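Local coordinates for membrane-fusion protein (Streptococcus pneumoniae, PDB 5XU0), which probably serves as the membrane fusion component of a MacAB-like efflux pump, forming a channel-like assembly with other copies of itself, at residues S32-Y46 / M140-V153. The protein carries 2 engineered substitutions. Residues are numbered along the deposited sequence; the frame is centred on the assembly and turned at random.
Engineered in segment 140-153: Met140 (natural residue Thr).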
loop_
_atom_site.group_PDB
_atom_site.type_symbol
_atom_site.label_atom_id
_atom_site.label_comp_id
_atom_site.label_asym_id
_atom_site.label_seq_id
_atom_site.Cartn_x
_atom_site.Cartn_y
_atom_site.Cartn_z
ATOM N N SER B 32 -13.356 24.674 15.169
ATOM C CA SER B 32 -14.421 23.830 15.683
ATOM C C SER B 32 -15.584 23.825 14.701
ATOM O O SER B 32 -15.831 24.816 14.009
ATOM C CB SER B 32 -14.891 24.309 17.057
ATOM O OG SER B 32 -13.865 24.173 18.023
ATOM N N VAL B 33 -16.297 22.695 14.648
ATOM C CA VAL B 33 -17.390 22.556 13.695
ATOM C C VAL B 33 -18.424 23.648 13.936
ATOM O O VAL B 33 -18.752 23.987 15.081
ATOM C CB VAL B 33 -18.014 21.151 13.781
ATOM C CG1 VAL B 33 -18.644 20.912 15.146
ATOM C CG2 VAL B 33 -19.035 20.955 12.669
ATOM N N GLY B 34 -18.919 24.230 12.848
ATOM C CA GLY B 34 -19.785 25.386 12.956
ATOM C C GLY B 34 -18.998 26.662 13.176
ATOM O O GLY B 34 -19.270 27.418 14.113
ATOM N N ASP B 35 -18.008 26.901 12.321
ATOM C CA ASP B 35 -17.201 28.110 12.350
ATOM C C ASP B 35 -17.167 28.711 10.954
ATOM O O ASP B 35 -16.965 27.994 9.969
ATOM C CB ASP B 35 -15.765 27.830 12.816
ATOM C CG ASP B 35 -15.629 27.807 14.326
ATOM O OD1 ASP B 35 -16.628 28.080 15.023
ATOM O OD2 ASP B 35 -14.516 27.511 14.815
ATOM N N LYS B 36 -17.370 30.022 10.869
ATOM C CA LYS B 36 -17.193 30.711 9.602
ATOM C C LYS B 36 -15.704 30.893 9.344
ATOM O O LYS B 36 -14.956 31.312 10.232
ATOM C CB LYS B 36 -17.903 32.064 9.605
ATOM C CG LYS B 36 -18.232 32.592 8.207
ATOM C CD LYS B 36 -17.161 33.551 7.691
ATOM C CE LYS B 36 -17.300 33.789 6.192
ATOM N NZ LYS B 36 -16.368 34.847 5.702
ATOM N N VAL B 37 -15.276 30.556 8.135
ATOM C CA VAL B 37 -13.890 30.709 7.719
ATOM C C VAL B 37 -13.873 31.478 6.408
ATOM O O VAL B 37 -14.776 31.332 5.578
ATOM C CB VAL B 37 -13.180 29.345 7.565
ATOM C CG1 VAL B 37 -13.014 28.683 8.920
ATOM C CG2 VAL B 37 -13.948 28.439 6.616
ATOM N N SER B 38 -12.856 32.312 6.231
ATOM C CA SER B 38 -12.688 33.052 4.994
ATOM C C SER B 38 -11.430 32.584 4.276
ATOM O O SER B 38 -10.524 31.996 4.874
ATOM C CB SER B 38 -12.620 34.561 5.253
ATOM O OG SER B 38 -12.724 35.284 4.038
ATOM N N GLU B 39 -11.401 32.851 2.974
ATOM C CA GLU B 39 -10.301 32.432 2.117
ATOM C C GLU B 39 -8.972 32.949 2.643
ATOM O O GLU B 39 -8.758 34.160 2.740
ATOM C CB GLU B 39 -10.550 32.941 0.696
ATOM C CG GLU B 39 -9.399 32.745 -0.266
ATOM C CD GLU B 39 -9.791 33.076 -1.692
ATOM O OE1 GLU B 39 -11.008 33.126 -1.978
ATOM O OE2 GLU B 39 -8.887 33.290 -2.526
ATOM N N GLY B 40 -8.083 32.018 2.999
ATOM C CA GLY B 40 -6.764 32.328 3.510
ATOM C C GLY B 40 -6.541 31.885 4.943
ATOM O O GLY B 40 -5.389 31.660 5.339
ATOM N N GLN B 41 -7.612 31.752 5.724
ATOM C CA GLN B 41 -7.475 31.386 7.128
ATOM C C GLN B 41 -6.914 29.977 7.269
ATOM O O GLN B 41 -7.285 29.065 6.527
ATOM C CB GLN B 41 -8.825 31.479 7.843
ATOM C CG GLN B 41 -8.770 31.029 9.300
ATOM C CD GLN B 41 -10.093 31.163 10.021
ATOM O OE1 GLN B 41 -11.042 31.748 9.500
ATOM N NE2 GLN B 41 -10.161 30.622 11.233
ATOM N N ALA B 42 -6.006 29.804 8.226
ATOM C CA ALA B 42 -5.477 28.483 8.529
ATOM C C ALA B 42 -6.561 27.605 9.143
ATOM O O ALA B 42 -7.462 28.090 9.832
ATOM C CB ALA B 42 -4.286 28.594 9.482
ATOM N N LEU B 43 -6.480 26.296 8.873
ATOM C CA LEU B 43 -7.406 25.336 9.468
ATOM C C LEU B 43 -6.745 24.096 10.045
ATOM O O LEU B 43 -7.432 23.330 10.722
ATOM C CB LEU B 43 -8.467 24.866 8.461
ATOM C CG LEU B 43 -9.206 25.867 7.589
ATOM C CD1 LEU B 43 -8.406 26.041 6.341
ATOM C CD2 LEU B 43 -10.608 25.376 7.283
ATOM N N VAL B 44 -5.472 23.841 9.764
ATOM C CA VAL B 44 -4.713 22.809 10.467
ATOM C C VAL B 44 -3.270 23.279 10.548
ATOM O O VAL B 44 -2.754 23.902 9.615
ATOM C CB VAL B 44 -4.785 21.415 9.788
ATOM C CG1 VAL B 44 -6.144 20.739 9.975
ATOM C CG2 VAL B 44 -4.450 21.512 8.334
ATOM N N LYS B 45 -2.619 22.976 11.668
ATOM C CA LYS B 45 -1.203 23.260 11.855
ATOM C C LYS B 45 -0.502 21.968 12.240
ATOM O O LYS B 45 -0.794 21.389 13.294
ATOM C CB LYS B 45 -0.984 24.335 12.922
ATOM C CG LYS B 45 0.405 24.313 13.558
ATOM C CD LYS B 45 1.341 25.319 12.902
ATOM C CE LYS B 45 2.729 25.261 13.519
ATOM N NZ LYS B 45 2.665 25.065 14.995
ATOM N N TYR B 46 0.398 21.506 11.378
ATOM C CA TYR B 46 1.301 20.430 11.739
ATOM C C TYR B 46 2.456 20.983 12.574
ATOM O O TYR B 46 2.731 22.186 12.578
ATOM C CB TYR B 46 1.842 19.731 10.490
ATOM C CG TYR B 46 0.815 19.007 9.641
ATOM C CD1 TYR B 46 0.552 17.655 9.835
ATOM C CD2 TYR B 46 0.132 19.665 8.627
ATOM C CE1 TYR B 46 -0.378 16.984 9.053
ATOM C CE2 TYR B 46 -0.798 19.004 7.840
ATOM C CZ TYR B 46 -1.048 17.665 8.057
ATOM O OH TYR B 46 -1.971 17.005 7.276
HETATM N N MSE B 140 3.144 23.822 6.512
HETATM C CA MSE B 140 2.768 23.156 7.753
HETATM C C MSE B 140 1.499 23.777 8.315
HETATM O O MSE B 140 1.046 23.426 9.406
HETATM C CB MSE B 140 3.905 23.240 8.770
HETATM C CG MSE B 140 5.221 22.699 8.243
HETATM SE SE MSE B 140 5.116 20.801 7.845
HETATM C CE MSE B 140 5.240 20.166 9.668
ATOM N N THR B 141 0.939 24.719 7.560
ATOM C CA THR B 141 -0.345 25.339 7.868
ATOM C C THR B 141 -1.174 25.323 6.592
ATOM O O THR B 141 -0.846 26.023 5.630
ATOM C CB THR B 141 -0.178 26.774 8.381
ATOM O OG1 THR B 141 0.586 27.539 7.438
ATOM C CG2 THR B 141 0.520 26.795 9.736
ATOM N N VAL B 142 -2.229 24.528 6.575
ATOM C CA VAL B 142 -3.118 24.459 5.422
ATOM C C VAL B 142 -4.184 25.536 5.560
ATOM O O VAL B 142 -4.755 25.736 6.639
ATOM C CB VAL B 142 -3.731 23.053 5.288
ATOM C CG1 VAL B 142 -4.375 22.880 3.929
ATOM C CG2 VAL B 142 -2.644 21.998 5.477
ATOM N N LEU B 143 -4.444 26.240 4.461
ATOM C CA LEU B 143 -5.332 27.392 4.443
ATOM C C LEU B 143 -6.606 27.079 3.668
ATOM O O LEU B 143 -6.658 26.150 2.856
ATOM C CB LEU B 143 -4.632 28.608 3.827
ATOM C CG LEU B 143 -3.202 28.871 4.297
ATOM C CD1 LEU B 143 -2.618 30.057 3.552
ATOM C CD2 LEU B 143 -3.165 29.103 5.800
ATOM N N SER B 144 -7.640 27.876 3.927
ATOM C CA SER B 144 -8.943 27.658 3.315
ATOM C C SER B 144 -8.981 28.278 1.926
ATOM O O SER B 144 -8.384 29.325 1.682
ATOM C CB SER B 144 -10.052 28.254 4.184
ATOM O OG SER B 144 -11.215 28.518 3.417
ATOM N N THR B 145 -9.686 27.621 1.011
ATOM C CA THR B 145 -9.763 28.068 -0.372
ATOM C C THR B 145 -11.003 28.902 -0.661
ATOM O O THR B 145 -11.234 29.260 -1.820
ATOM C CB THR B 145 -9.712 26.875 -1.324
ATOM O OG1 THR B 145 -10.439 25.779 -0.767
ATOM C CG2 THR B 145 -8.276 26.451 -1.572
ATOM N N LEU B 146 -11.779 29.254 0.358
ATOM C CA LEU B 146 -13.052 29.911 0.095
ATOM C C LEU B 146 -13.627 30.463 1.389
ATOM O O LEU B 146 -13.295 30.007 2.487
ATOM C CB LEU B 146 -14.052 28.945 -0.544
ATOM C CG LEU B 146 -14.391 27.732 0.328
ATOM C CD1 LEU B 146 -15.876 27.391 0.258
ATOM C CD2 LEU B 146 -13.552 26.527 -0.070
ATOM N N GLU B 147 -14.495 31.462 1.239
ATOM C CA GLU B 147 -15.432 31.800 2.299
ATOM C C GLU B 147 -16.374 30.626 2.515
ATOM O O GLU B 147 -16.996 30.137 1.569
ATOM C CB GLU B 147 -16.234 33.046 1.933
ATOM C CG GLU B 147 -15.515 34.360 2.171
ATOM C CD GLU B 147 -14.834 34.886 0.924
ATOM O OE1 GLU B 147 -13.989 34.164 0.352
ATOM O OE2 GLU B 147 -15.152 36.022 0.510
ATOM N N GLY B 148 -16.472 30.163 3.754
ATOM C CA GLY B 148 -17.313 29.008 3.991
ATOM C C GLY B 148 -17.524 28.753 5.465
ATOM O O GLY B 148 -17.040 29.488 6.331
ATOM N N THR B 149 -18.274 27.687 5.726
ATOM C CA THR B 149 -18.583 27.228 7.071
ATOM C C THR B 149 -18.061 25.808 7.231
ATOM O O THR B 149 -18.294 24.956 6.365
ATOM C CB THR B 149 -20.095 27.270 7.337
ATOM O OG1 THR B 149 -20.585 28.592 7.087
ATOM C CG2 THR B 149 -20.404 26.884 8.782
ATOM N N VAL B 150 -17.340 25.556 8.323
ATOM C CA VAL B 150 -16.745 24.245 8.543
ATOM C C VAL B 150 -17.830 23.294 9.039
ATOM O O VAL B 150 -18.554 23.592 9.998
ATOM C CB VAL B 150 -15.551 24.340 9.514
ATOM C CG1 VAL B 150 -14.693 25.552 9.184
ATOM C CG2 VAL B 150 -15.968 24.389 10.965
ATOM N N VAL B 151 -17.988 22.171 8.340
ATOM C CA VAL B 151 -19.058 21.230 8.659
ATOM C C VAL B 151 -18.562 19.968 9.330
ATOM O O VAL B 151 -19.399 19.168 9.787
ATOM C CB VAL B 151 -19.892 20.869 7.412
ATOM C CG1 VAL B 151 -20.535 22.107 6.837
ATOM C CG2 VAL B 151 -19.034 20.146 6.368
ATOM N N GLU B 152 -17.253 19.738 9.390
ATOM C CA GLU B 152 -16.785 18.563 10.116
ATOM C C GLU B 152 -15.323 18.733 10.492
ATOM O O GLU B 152 -14.515 19.145 9.656
ATOM C CB GLU B 152 -16.993 17.293 9.279
ATOM C CG GLU B 152 -16.402 16.046 9.887
ATOM C CD GLU B 152 -16.361 14.900 8.904
ATOM O OE1 GLU B 152 -16.221 13.740 9.340
ATOM O OE2 GLU B 152 -16.488 15.162 7.689
ATOM N N VAL B 153 -14.994 18.434 11.751
ATOM C CA VAL B 153 -13.613 18.379 12.213
ATOM C C VAL B 153 -13.389 17.020 12.862
ATOM O O VAL B 153 -14.307 16.453 13.464
ATOM C CB VAL B 153 -13.280 19.534 13.185
ATOM C CG1 VAL B 153 -13.802 20.863 12.659
ATOM C CG2 VAL B 153 -13.823 19.259 14.582
#
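Val37 and Val150 meet on the inner side of the lipoyl-like barrel-sandwich hybrid domain of this family, where two antiparallel chains pair, turn together and pair again. Their CG1 methyls lie 3.6 Å apart, and the side chains cross at about a right angle. Val37 and Gly148 form an antiparallel hydrogen-bonded pair: Val37 N reaches Gly148 O with an N-H...O angle of 178°, and Gly148 N returns a bond to Val37 O. Both chains then bend, 38-41 through a type II turn and 144-146 through an ST turn in which Ser144 OG accepts from Leu146 N. Gly40 N to Ser144 O and Ser144 N to Gln41 O clasp the two turns. Beyond them, where the chain leaves into helix 49-77 and returns from helix 109-138, strands 42-46 and 141-143 are antiparallel (156°). There buried Val44 sets CG2 against CG2 of the partly exposed Val142, and Leu43 CD1 packs on Ser144 CB at 3.5 Å. The solvent side is looser. Lys36 lies alongside Glu147 without a salt bridge, NZ remaining 5.5 Å from OE2, and Glu39 sets a second carboxylate nearby. At the helical end, engineered selenomethionine Met140 folds back (chi3 -77°), setting CE 3.5 Å from Tyr46 CB.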